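Local atomic coordinates of aspartate aminotransferase, mitochondrial (Trypanosoma brucei brucei, PDB entry 4W5K), a protein that probably transfers amino groups between L-aspartate and 2-oxoglutarate as a homodimer that carries pyridoxal 5'-phosphate as its cofactor. Residues 155-158 and 159-163; 269-272 and 273-276; 322-325 and 326-330. The protein carries 1 engineered substitution. One frame throughout, in Å; residues are numbered along the deposited sequence. Where two conformers were deposited one is given.

Contact 1: 155-158 and 159-163; sequences LNLA and GMLEC. Unlike the reference sequence in segment 155-158: Leu155 (reference Phe).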
ATOM      1  N   LEU A 155      29.427 -16.947   8.235  1.00 24.18           N
ATOM      2  CA  LEU A 155      29.835 -15.834   7.380  1.00 24.12           C
ATOM      3  C   LEU A 155      31.128 -16.078   6.611  1.00 26.09           C
ATOM      4  O   LEU A 155      32.073 -16.687   7.126  1.00 27.45           O
ATOM      5  CB  LEU A 155      29.995 -14.566   8.228  1.00 23.59           C
ATOM      6  CG  LEU A 155      30.291 -13.245   7.530  1.00 23.83           C
ATOM      7  CD1 LEU A 155      29.079 -12.815   6.693  1.00 20.96           C
ATOM      8  CD2 LEU A 155      30.662 -12.177   8.565  1.00 24.69           C
ATOM      9  N   ASN A 156      31.169 -15.591   5.370  1.00 21.75           N
ATOM     10  CA  ASN A 156      32.425 -15.553   4.619  1.00 24.12           C
ATOM     11  C   ASN A 156      32.849 -14.087   4.495  1.00 22.63           C
ATOM     12  O   ASN A 156      32.643 -13.448   3.453  1.00 24.59           O
ATOM     13  CB  ASN A 156      32.275 -16.231   3.235  1.00 25.79           C
ATOM     14  CG  ASN A 156      33.510 -16.063   2.349  1.00 30.25           C
ATOM     15  OD1 ASN A 156      34.582 -15.668   2.814  1.00 28.81           O
ATOM     16  ND2 ASN A 156      33.364 -16.381   1.059  1.00 30.37           N
ATOM     17  N   LEU A 157      33.433 -13.556   5.569  1.00 25.19           N
ATOM     18  CA  LEU A 157      33.807 -12.143   5.598  1.00 26.23           C
ATOM     19  C   LEU A 157      34.894 -11.786   4.568  1.00 25.12           C
ATOM     20  O   LEU A 157      34.760 -10.775   3.891  1.00 25.31           O
ATOM     21  CB  LEU A 157      34.294 -11.716   6.989  1.00 26.49           C
ATOM     22  CG  LEU A 157      34.621 -10.218   7.103  1.00 26.35           C
ATOM     23  CD1 LEU A 157      33.384  -9.352   6.841  1.00 23.02           C
ATOM     24  CD2 LEU A 157      35.217  -9.864   8.454  1.00 29.84           C
ATOM     25  N   ALA A 158      35.957 -12.580   4.471  1.00 28.01           N
ATOM     26  CA  ALA A 158      37.031 -12.279   3.510  1.00 29.84           C
ATOM     27  C   ALA A 158      36.438 -12.161   2.099  1.00 28.51           C
ATOM     28  O   ALA A 158      36.793 -11.257   1.324  1.00 28.81           O
ATOM     29  CB  ALA A 158      38.108 -13.337   3.555  1.00 27.48           C
ATOM     30  N   GLY A 159      35.505 -13.059   1.784  1.00 27.42           N
ATOM     31  CA  GLY A 159      34.854 -13.065   0.483  1.00 28.49           C
ATOM     32  C   GLY A 159      33.997 -11.834   0.275  1.00 28.15           C
ATOM     33  O   GLY A 159      34.030 -11.213  -0.788  1.00 28.72           O
ATOM     34  N   MET A 160      33.208 -11.494   1.286  1.00 24.02           N
ATOM     35  CA  MET A 160      32.395 -10.278   1.251  1.00 25.59           C
ATOM     36  C   MET A 160      33.246  -9.037   0.998  1.00 29.45           C
ATOM     37  O   MET A 160      32.950  -8.235   0.095  1.00 29.13           O
ATOM     38  CB  MET A 160      31.633 -10.109   2.551  1.00 22.51           C
ATOM     39  CG  MET A 160      30.735  -8.889   2.556  1.00 23.63           C
ATOM     40  SD  MET A 160      29.751  -8.915   4.070  1.00 24.59           S
ATOM     41  CE  MET A 160      28.714  -7.478   3.828  1.00 22.06           C
ATOM     42  N   LEU A 161      34.308  -8.892   1.793  1.00 26.00           N
ATOM     43  CA  LEU A 161      35.184  -7.731   1.671  1.00 25.99           C
ATOM     44  C   LEU A 161      35.823  -7.653   0.283  1.00 29.43           C
ATOM     45  O   LEU A 161      35.854  -6.574  -0.323  1.00 29.50           O
ATOM     46  CB  LEU A 161      36.273  -7.756   2.750  1.00 26.77           C
ATOM     47  CG  LEU A 161      35.797  -7.616   4.195  1.00 27.04           C
ATOM     48  CD1 LEU A 161      36.975  -7.775   5.146  1.00 30.10           C
ATOM     49  CD2 LEU A 161      35.105  -6.288   4.418  1.00 28.05           C
ATOM     50  N   GLU A 162      36.276  -8.780  -0.259  1.00 31.02           N
ATOM     51  CA  GLU A 162      36.914  -8.770  -1.575  0.51 33.36           C
ATOM     52  C   GLU A 162      35.921  -8.414  -2.674  1.00 29.92           C
ATOM     53  O   GLU A 162      36.255  -7.699  -3.614  1.00 33.07           O
ATOM     54  CB  GLU A 162      37.561 -10.119  -1.907  0.51 36.09           C
ATOM     55  CG  GLU A 162      38.464 -10.021  -3.132  0.51 40.16           C
ATOM     56  CD  GLU A 162      38.766 -11.353  -3.796  0.51 43.89           C
ATOM     57  OE1 GLU A 162      38.354 -12.404  -3.268  0.51 45.53           O
ATOM     58  OE2 GLU A 162      39.421 -11.342  -4.858  0.51 49.54           O
ATOM     59  N   CYS A 163      34.705  -8.937  -2.564  1.00 28.66           N
ATOM     60  CA  CYS A 163      33.672  -8.626  -3.547  1.00 28.89           C
ATOM     61  C   CYS A 163      33.353  -7.134  -3.525  1.00 29.00           C
ATOM     62  O   CYS A 163      33.219  -6.508  -4.585  1.00 29.03           O
ATOM     63  CB  CYS A 163      32.394  -9.445  -3.293  1.00 26.40           C
ATOM     64  SG  CYS A 163      32.558 -11.178  -3.826  1.00 31.48           S
TER

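Contact 2: 269-272 and 273-276; sequences RLVS and QLAL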
ATOM      1  N   ARG A 269      14.324  18.247  -1.719  1.00 26.16           N
ATOM      2  CA  ARG A 269      14.133  17.877  -3.122  1.00 25.75           C
ATOM      3  C   ARG A 269      13.845  16.375  -3.243  1.00 25.13           C
ATOM      4  O   ARG A 269      13.013  15.988  -4.058  1.00 24.41           O
ATOM      5  CB  ARG A 269      15.347  18.246  -3.990  1.00 27.20           C
ATOM      6  CG  ARG A 269      15.744  19.710  -3.952  1.00 32.29           C
ATOM      7  CD  ARG A 269      14.837  20.626  -4.793  1.00 37.89           C
ATOM      8  NE  ARG A 269      15.211  22.024  -4.575  1.00 40.02           N
ATOM      9  CZ  ARG A 269      15.159  22.985  -5.496  1.00 44.07           C
ATOM     10  NH1 ARG A 269      14.747  22.725  -6.731  1.00 42.60           N
ATOM     11  NH2 ARG A 269      15.522  24.220  -5.175  1.00 47.91           N
ATOM     12  N   LEU A 270      14.500  15.528  -2.439  1.00 24.01           N
ATOM     13  CA  LEU A 270      14.199  14.099  -2.514  1.00 21.17           C
ATOM     14  C   LEU A 270      12.798  13.782  -1.954  1.00 20.74           C
ATOM     15  O   LEU A 270      12.117  12.892  -2.470  1.00 22.56           O
ATOM     16  CB  LEU A 270      15.266  13.251  -1.779  1.00 19.62           C
ATOM     17  CG  LEU A 270      16.610  13.101  -2.496  1.00 23.14           C
ATOM     18  CD1 LEU A 270      17.458  12.037  -1.767  1.00 25.74           C
ATOM     19  CD2 LEU A 270      16.439  12.712  -3.938  1.00 28.76           C
ATOM     20  N   VAL A 271      12.358  14.483  -0.907  1.00 18.71           N
ATOM     21  CA  VAL A 271      11.015  14.191  -0.365  1.00 25.30           C
ATOM     22  C   VAL A 271       9.960  14.539  -1.420  1.00 23.41           C
ATOM     23  O   VAL A 271       8.985  13.814  -1.580  1.00 23.73           O
ATOM     24  CB  VAL A 271      10.724  14.938   0.968  1.00 23.60           C
ATOM     25  CG1 VAL A 271       9.236  14.840   1.368  1.00 25.62           C
ATOM     26  CG2 VAL A 271      11.560  14.336   2.096  1.00 21.81           C
ATOM     27  N   SER A 272      10.169  15.617  -2.170  1.00 24.93           N
ATOM     28  CA  SER A 272       9.239  15.931  -3.252  1.00 26.16           C
ATOM     29  C   SER A 272       9.223  14.835  -4.299  1.00 23.73           C
ATOM     30  O   SER A 272       8.177  14.523  -4.886  1.00 25.18           O
ATOM     31  CB  SER A 272       9.610  17.260  -3.911  1.00 29.53           C
ATOM     32  OG  SER A 272       9.499  18.309  -2.971  1.00 34.44           O
ATOM     33  N   GLN A 273      10.392  14.269  -4.575  1.00 20.98           N
ATOM     34  CA  GLN A 273      10.470  13.207  -5.568  0.73 19.81           C
ATOM     35  C   GLN A 273       9.849  11.922  -5.038  1.00 19.44           C
ATOM     36  O   GLN A 273       9.299  11.138  -5.813  1.00 21.97           O
ATOM     37  CB  GLN A 273      11.924  12.971  -6.003  0.73 20.97           C
ATOM     38  CG  GLN A 273      12.486  14.081  -6.886  0.73 21.15           C
ATOM     39  CD  GLN A 273      11.766  14.218  -8.224  0.73 24.17           C
ATOM     40  OE1 GLN A 273      11.573  13.236  -8.963  0.73 21.69           O
ATOM     41  NE2 GLN A 273      11.361  15.448  -8.542  0.73 25.72           N
ATOM     42  N   LEU A 274       9.932  11.697  -3.718  1.00 21.48           N
ATOM     43  CA  LEU A 274       9.250  10.565  -3.085  1.00 17.91           C
ATOM     44  C   LEU A 274       7.750  10.695  -3.303  1.00 18.54           C
ATOM     45  O   LEU A 274       7.081   9.734  -3.677  1.00 17.25           O
ATOM     46  CB  LEU A 274       9.544  10.476  -1.572  1.00 17.86           C
ATOM     47  CG  LEU A 274      10.942  10.005  -1.185  1.00 18.69           C
ATOM     48  CD1 LEU A 274      11.217  10.226   0.298  1.00 21.43           C
ATOM     49  CD2 LEU A 274      11.086   8.527  -1.534  1.00 21.57           C
ATOM     50  N   ALA A 275       7.223  11.898  -3.092  1.00 18.04           N
ATOM     51  CA  ALA A 275       5.804  12.114  -3.315  1.00 19.84           C
ATOM     52  C   ALA A 275       5.396  11.768  -4.761  1.00 21.94           C
ATOM     53  O   ALA A 275       4.337  11.185  -4.971  1.00 21.34           O
ATOM     54  CB  ALA A 275       5.425  13.560  -2.987  1.00 22.04           C
ATOM     55  N   LEU A 276       6.228  12.125  -5.751  1.00 17.20           N
ATOM     56  CA  LEU A 276       5.895  11.812  -7.146  1.00 17.25           C
ATOM     57  C   LEU A 276       5.924  10.316  -7.448  1.00 19.73           C
ATOM     58  O   LEU A 276       5.353   9.881  -8.447  1.00 20.67           O
ATOM     59  CB  LEU A 276       6.842  12.546  -8.111  1.00 18.95           C
ATOM     60  CG  LEU A 276       6.796  14.053  -7.926  1.00 21.64           C
ATOM     61  CD1 LEU A 276       7.911  14.687  -8.755  1.00 24.46           C
ATOM     62  CD2 LEU A 276       5.439  14.616  -8.340  1.00 24.29           C
TER
HETATM   63  O   HOH W   1      12.498  17.578  -6.421  1.00 32.29           O

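Contact 3: 322-325 and 326-330; sequences KRLV and SELKA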
ATOM      1  N   LYS A 322      18.944 -22.423  21.246  1.00 24.65           N
ATOM      2  CA  LYS A 322      19.864 -23.049  22.197  1.00 28.23           C
ATOM      3  C   LYS A 322      19.345 -24.418  22.635  1.00 27.74           C
ATOM      4  O   LYS A 322      20.112 -25.379  22.795  1.00 28.74           O
ATOM      5  CB  LYS A 322      20.072 -22.119  23.404  1.00 26.91           C
ATOM      6  CG  LYS A 322      20.940 -22.670  24.536  1.00 33.86           C
ATOM      7  CD  LYS A 322      21.280 -21.559  25.517  1.00 35.42           C
ATOM      8  CE  LYS A 322      22.202 -22.040  26.629  1.00 41.71           C
ATOM      9  NZ  LYS A 322      21.511 -21.996  27.947  1.00 43.60           N
ATOM     10  N   ARG A 323      18.030 -24.501  22.838  1.00 25.73           N
ATOM     11  CA  ARG A 323      17.390 -25.753  23.241  1.00 29.34           C
ATOM     12  C   ARG A 323      17.456 -26.806  22.132  1.00 29.25           C
ATOM     13  O   ARG A 323      17.689 -27.988  22.418  1.00 29.38           O
ATOM     14  CB  ARG A 323      15.929 -25.498  23.636  1.00 31.17           C
ATOM     15  CG  ARG A 323      15.134 -26.765  23.981  1.00 34.80           C
ATOM     16  CD  ARG A 323      15.252 -27.123  25.440  1.00 42.49           C
ATOM     17  NE  ARG A 323      14.495 -28.333  25.771  1.00 44.97           N
ATOM     18  CZ  ARG A 323      13.200 -28.350  26.080  1.00 45.09           C
ATOM     19  NH1 ARG A 323      12.506 -27.222  26.093  1.00 44.26           N
ATOM     20  NH2 ARG A 323      12.597 -29.498  26.379  1.00 42.73           N
ATOM     21  N   LEU A 324      17.251 -26.386  20.879  1.00 25.94           N
ATOM     22  CA  LEU A 324      17.407 -27.300  19.736  1.00 30.50           C
ATOM     23  C   LEU A 324      18.799 -27.949  19.750  1.00 28.91           C
ATOM     24  O   LEU A 324      18.959 -29.180  19.627  1.00 30.08           O
ATOM     25  CB  LEU A 324      17.200 -26.562  18.413  1.00 29.86           C
ATOM     26  CG  LEU A 324      17.193 -27.410  17.136  1.00 35.22           C
ATOM     27  CD1 LEU A 324      16.086 -28.436  17.217  1.00 42.38           C
ATOM     28  CD2 LEU A 324      16.985 -26.537  15.897  1.00 35.43           C
ATOM     29  N   VAL A 325      19.815 -27.121  19.935  1.00 26.97           N
ATOM     30  CA  VAL A 325      21.181 -27.640  19.940  1.00 24.42           C
ATOM     31  C   VAL A 325      21.441 -28.590  21.114  1.00 30.61           C
ATOM     32  O   VAL A 325      22.052 -29.656  20.948  1.00 29.27           O
ATOM     33  CB  VAL A 325      22.199 -26.497  19.965  1.00 22.44           C
ATOM     34  CG1 VAL A 325      23.611 -27.045  20.087  1.00 24.00           C
ATOM     35  CG2 VAL A 325      22.041 -25.653  18.696  1.00 21.55           C
ATOM     36  N   SER A 326      20.950 -28.229  22.294  1.00 29.26           N
ATOM     37  CA  SER A 326      21.172 -29.073  23.460  0.54 33.28           C
ATOM     38  C   SER A 326      20.391 -30.384  23.348  1.00 34.58           C
ATOM     39  O   SER A 326      20.891 -31.431  23.736  1.00 36.63           O
ATOM     40  CB  SER A 326      20.793 -28.335  24.742  0.54 36.32           C
ATOM     41  OG  SER A 326      19.396 -28.166  24.825  0.54 36.88           O
ATOM     42  N   GLU A 327      19.178 -30.336  22.803  1.00 34.95           N
ATOM     43  CA  GLU A 327      18.388 -31.557  22.626  1.00 39.17           C
ATOM     44  C   GLU A 327      19.002 -32.447  21.549  1.00 38.61           C
ATOM     45  O   GLU A 327      18.919 -33.668  21.639  1.00 39.16           O
ATOM     46  CB  GLU A 327      16.937 -31.241  22.255  1.00 41.38           C
ATOM     47  CG  GLU A 327      16.110 -30.594  23.362  1.00 42.15           C
ATOM     48  CD  GLU A 327      15.857 -31.498  24.558  1.00 43.28           C
ATOM     49  OE1 GLU A 327      15.776 -32.746  24.405  1.00 43.54           O
ATOM     50  OE2 GLU A 327      15.740 -30.948  25.672  1.00 47.40           O
ATOM     51  N   LEU A 328      19.599 -31.842  20.524  1.00 32.23           N
ATOM     52  CA  LEU A 328      20.277 -32.641  19.499  1.00 31.13           C
ATOM     53  C   LEU A 328      21.440 -33.416  20.132  1.00 30.42           C
ATOM     54  O   LEU A 328      21.649 -34.605  19.856  1.00 31.44           O
ATOM     55  CB  LEU A 328      20.759 -31.758  18.345  1.00 26.69           C
ATOM     56  CG  LEU A 328      19.675 -31.418  17.297  1.00 29.71           C
ATOM     57  CD1 LEU A 328      20.059 -30.249  16.409  1.00 27.69           C
ATOM     58  CD2 LEU A 328      19.370 -32.657  16.450  1.00 32.39           C
ATOM     59  N   LYS A 329      22.192 -32.756  21.002  1.00 30.94           N
ATOM     60  CA  LYS A 329      23.287 -33.433  21.700  1.00 33.62           C
ATOM     61  C   LYS A 329      22.756 -34.545  22.618  1.00 37.45           C
ATOM     62  O   LYS A 329      23.313 -35.653  22.667  1.00 36.76           O
ATOM     63  CB  LYS A 329      24.111 -32.426  22.499  1.00 37.68           C
ATOM     64  CG  LYS A 329      25.319 -33.037  23.169  1.00 43.55           C
ATOM     65  CD  LYS A 329      26.035 -32.049  24.069  1.00 50.62           C
ATOM     66  CE  LYS A 329      27.302 -32.678  24.642  1.00 60.24           C
ATOM     67  NZ  LYS A 329      27.965 -31.827  25.674  1.00 65.44           N
ATOM     68  N   ALA A 330      21.657 -34.262  23.318  1.00 38.89           N
ATOM     69  CA  ALA A 330      21.036 -35.255  24.196  1.00 39.30           C
ATOM     70  C   ALA A 330      20.528 -36.482  23.431  1.00 38.30           C
ATOM     71  O   ALA A 330      20.553 -37.600  23.955  1.00 42.48           O
ATOM     72  CB  ALA A 330      19.906 -34.622  24.978  1.00 42.14           C
TER

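Contact 1: 155-158 and 159-163
Asn156 caps the N terminus of helix 157-166 through Gly159: its side-chain OD1 accepts from Gly159 N at 3.0 Å. With CG anti to its own backbone N (chi1 173°), the amide reaches forward over the first turn. The Gly159 N-H arrives from above the plane of the amide, 55° out of it and thus off the lone-pair direction. ND2 of Asn156 is 3.7 Å from Gly159 CA. Behind the cap, Asn156 O takes the N-H of Met160 at 3.0 Å, and the residue thus holds two successive amides of the helix start.

The tight part is the first turn of helix and the leucine pair on it. Leu157 O receives Leu161 N at 2.9 Å, and Leu161 CG rests 3.3 Å from the same oxygen. The two leucine side chains cross obliquely, Leu157 CG meeting Leu161 CD1 at 3.9 Å. Leu157 also leans on Asp191 and Gln194 of helix 189-201, while the extended Met160 runs inward to Val195. On the solvent side the contact thins out: Ala158 is exposed, and the side chain of Glu162, exposed as well, meets the preceding turn through CB, 3.5 Å from Ala158 O.

The chemistry is that of a classical N-cap: the side-chain oxygen satisfies the Gly159 amide, which has no preceding turn to bond to, while Asn156 O begins the regular backbone series at Met160, consistent with a well-defined helix start directly after strand 154-155.

Contact 2: 269-272 and 273-276
Leu274 lays its side chain on the backbone of Leu270 and Val271 one turn back in helix 264-282, with its CG 3.4 Å from Leu270 O. The backbone bonds are the regular i to i+4 set. The shortest runs from Leu274 N to Leu270 O, 2.8 Å, and Ala275 N reaches Val271 O at 3.0 Å. Gln273 N to Arg269 O and Leu276 N to Ser272 O complete the turn and are slightly longer.

Apolar contact between the side chains themselves is sparse: Val271 CG2 and Leu274 CD1 come only to 4.5 Å. Leu270 and Leu274 spend their surface on the neighbouring strands and helix. Both are buried and face strands 92-97 and 255-260, with Leu274 also meeting Ile106 and Leu110 of helix 99-110. On the exposed flank Leu276 lays its CG 3.4 Å from Ser272 O.

Polar side-chain contact centres on Gln273. Its CG stands beside the backbone N (chi1 -72°) and the chain bends again at chi2 (-64°), which folds it back along the helix and brings CG to 3.5 Å from Arg269 O. A water then joins the two residues: it donates to Arg269 O at 2.9 Å and accepts from Gln273 NE2 at 3.2 Å. The other end of the amide, OE1, accepts from Arg113 NE, so both ends of the group have a partner.

Arg269 O therefore serves a backbone N-H and a water together. In this conformer of Gln273, one of two modelled, OE1 is directed to Arg113 and NE2 to the water, which would tend to set the rotation of the amide; a neutral group thus joins the helix to Arg113.

Contact 3: 322-325 and 326-330
Arg323 and Glu327 form an i to i+4 salt bridge on the long helix 300-331. Glu327 starts close to the preceding turn: its CB lies 3.3 Å from Arg323 O, the carbonyl that also accepts Glu327 N at 2.8 Å. CG, placed beside the backbone N and anti to the carbonyl carbon, stays over that oxygen at 3.2 Å and meets the aliphatic CG of Arg323 at 4.0 Å. A bend at chi2 turns CD back toward the arginine. At the tip, OE2 accepts from Arg323 NE at 2.9 Å in an almost straight bond, 174° at the hydrogen.

The two side chains run side by side and point the same way, but their flat ends are twisted, with the guanidinium and carboxylate planes 69° apart. This is a single-oxygen bridge through NE, and a two-pronged one is not formed. The guanidinium has a further, weak and long ion pair from NH2 to Glu385 of helix 384-395, whose Ser388 also touches Glu327, so the bridge lies where these helices meet.

Leu324 and Leu328 repeat the side-by-side arrangement on the buried flank, CG of Leu324 meeting CD1 of Leu328 at 4.1 Å. Leu324 continues to Ile340 of helix 338-342 and to Ser388, and Leu328 to Trp337. On the exposed flank, in the conformer given, Ser326 OG lies 3.0 Å from Arg323 O. Glu327 OE2 is met on its anti side, 30° out of the carboxylate plane, while lying in the guanidinium plane of Arg323.

How the contacts relate
From the N terminus, the three contacts come in series, and none nests within or crosses another. Each joins adjoining segments, so none closes a loop longer than a helical turn. Contact 1 starts helix 157-166 directly after the edge strand 154-155 and sets it against helix 189-201, which carries the malate-binding His189 and Arg193. Contact 2 lies within helix 264-282, packed on strands 92-97 and 255-260 at the other end of the eight-stranded sheet. Contact 3, late in helix 300-331, packs that helix against helices 338-342 and 384-395. Contacts 2 and 3 lie on opposite sides of the chain centre, their centres about 51 Å apart.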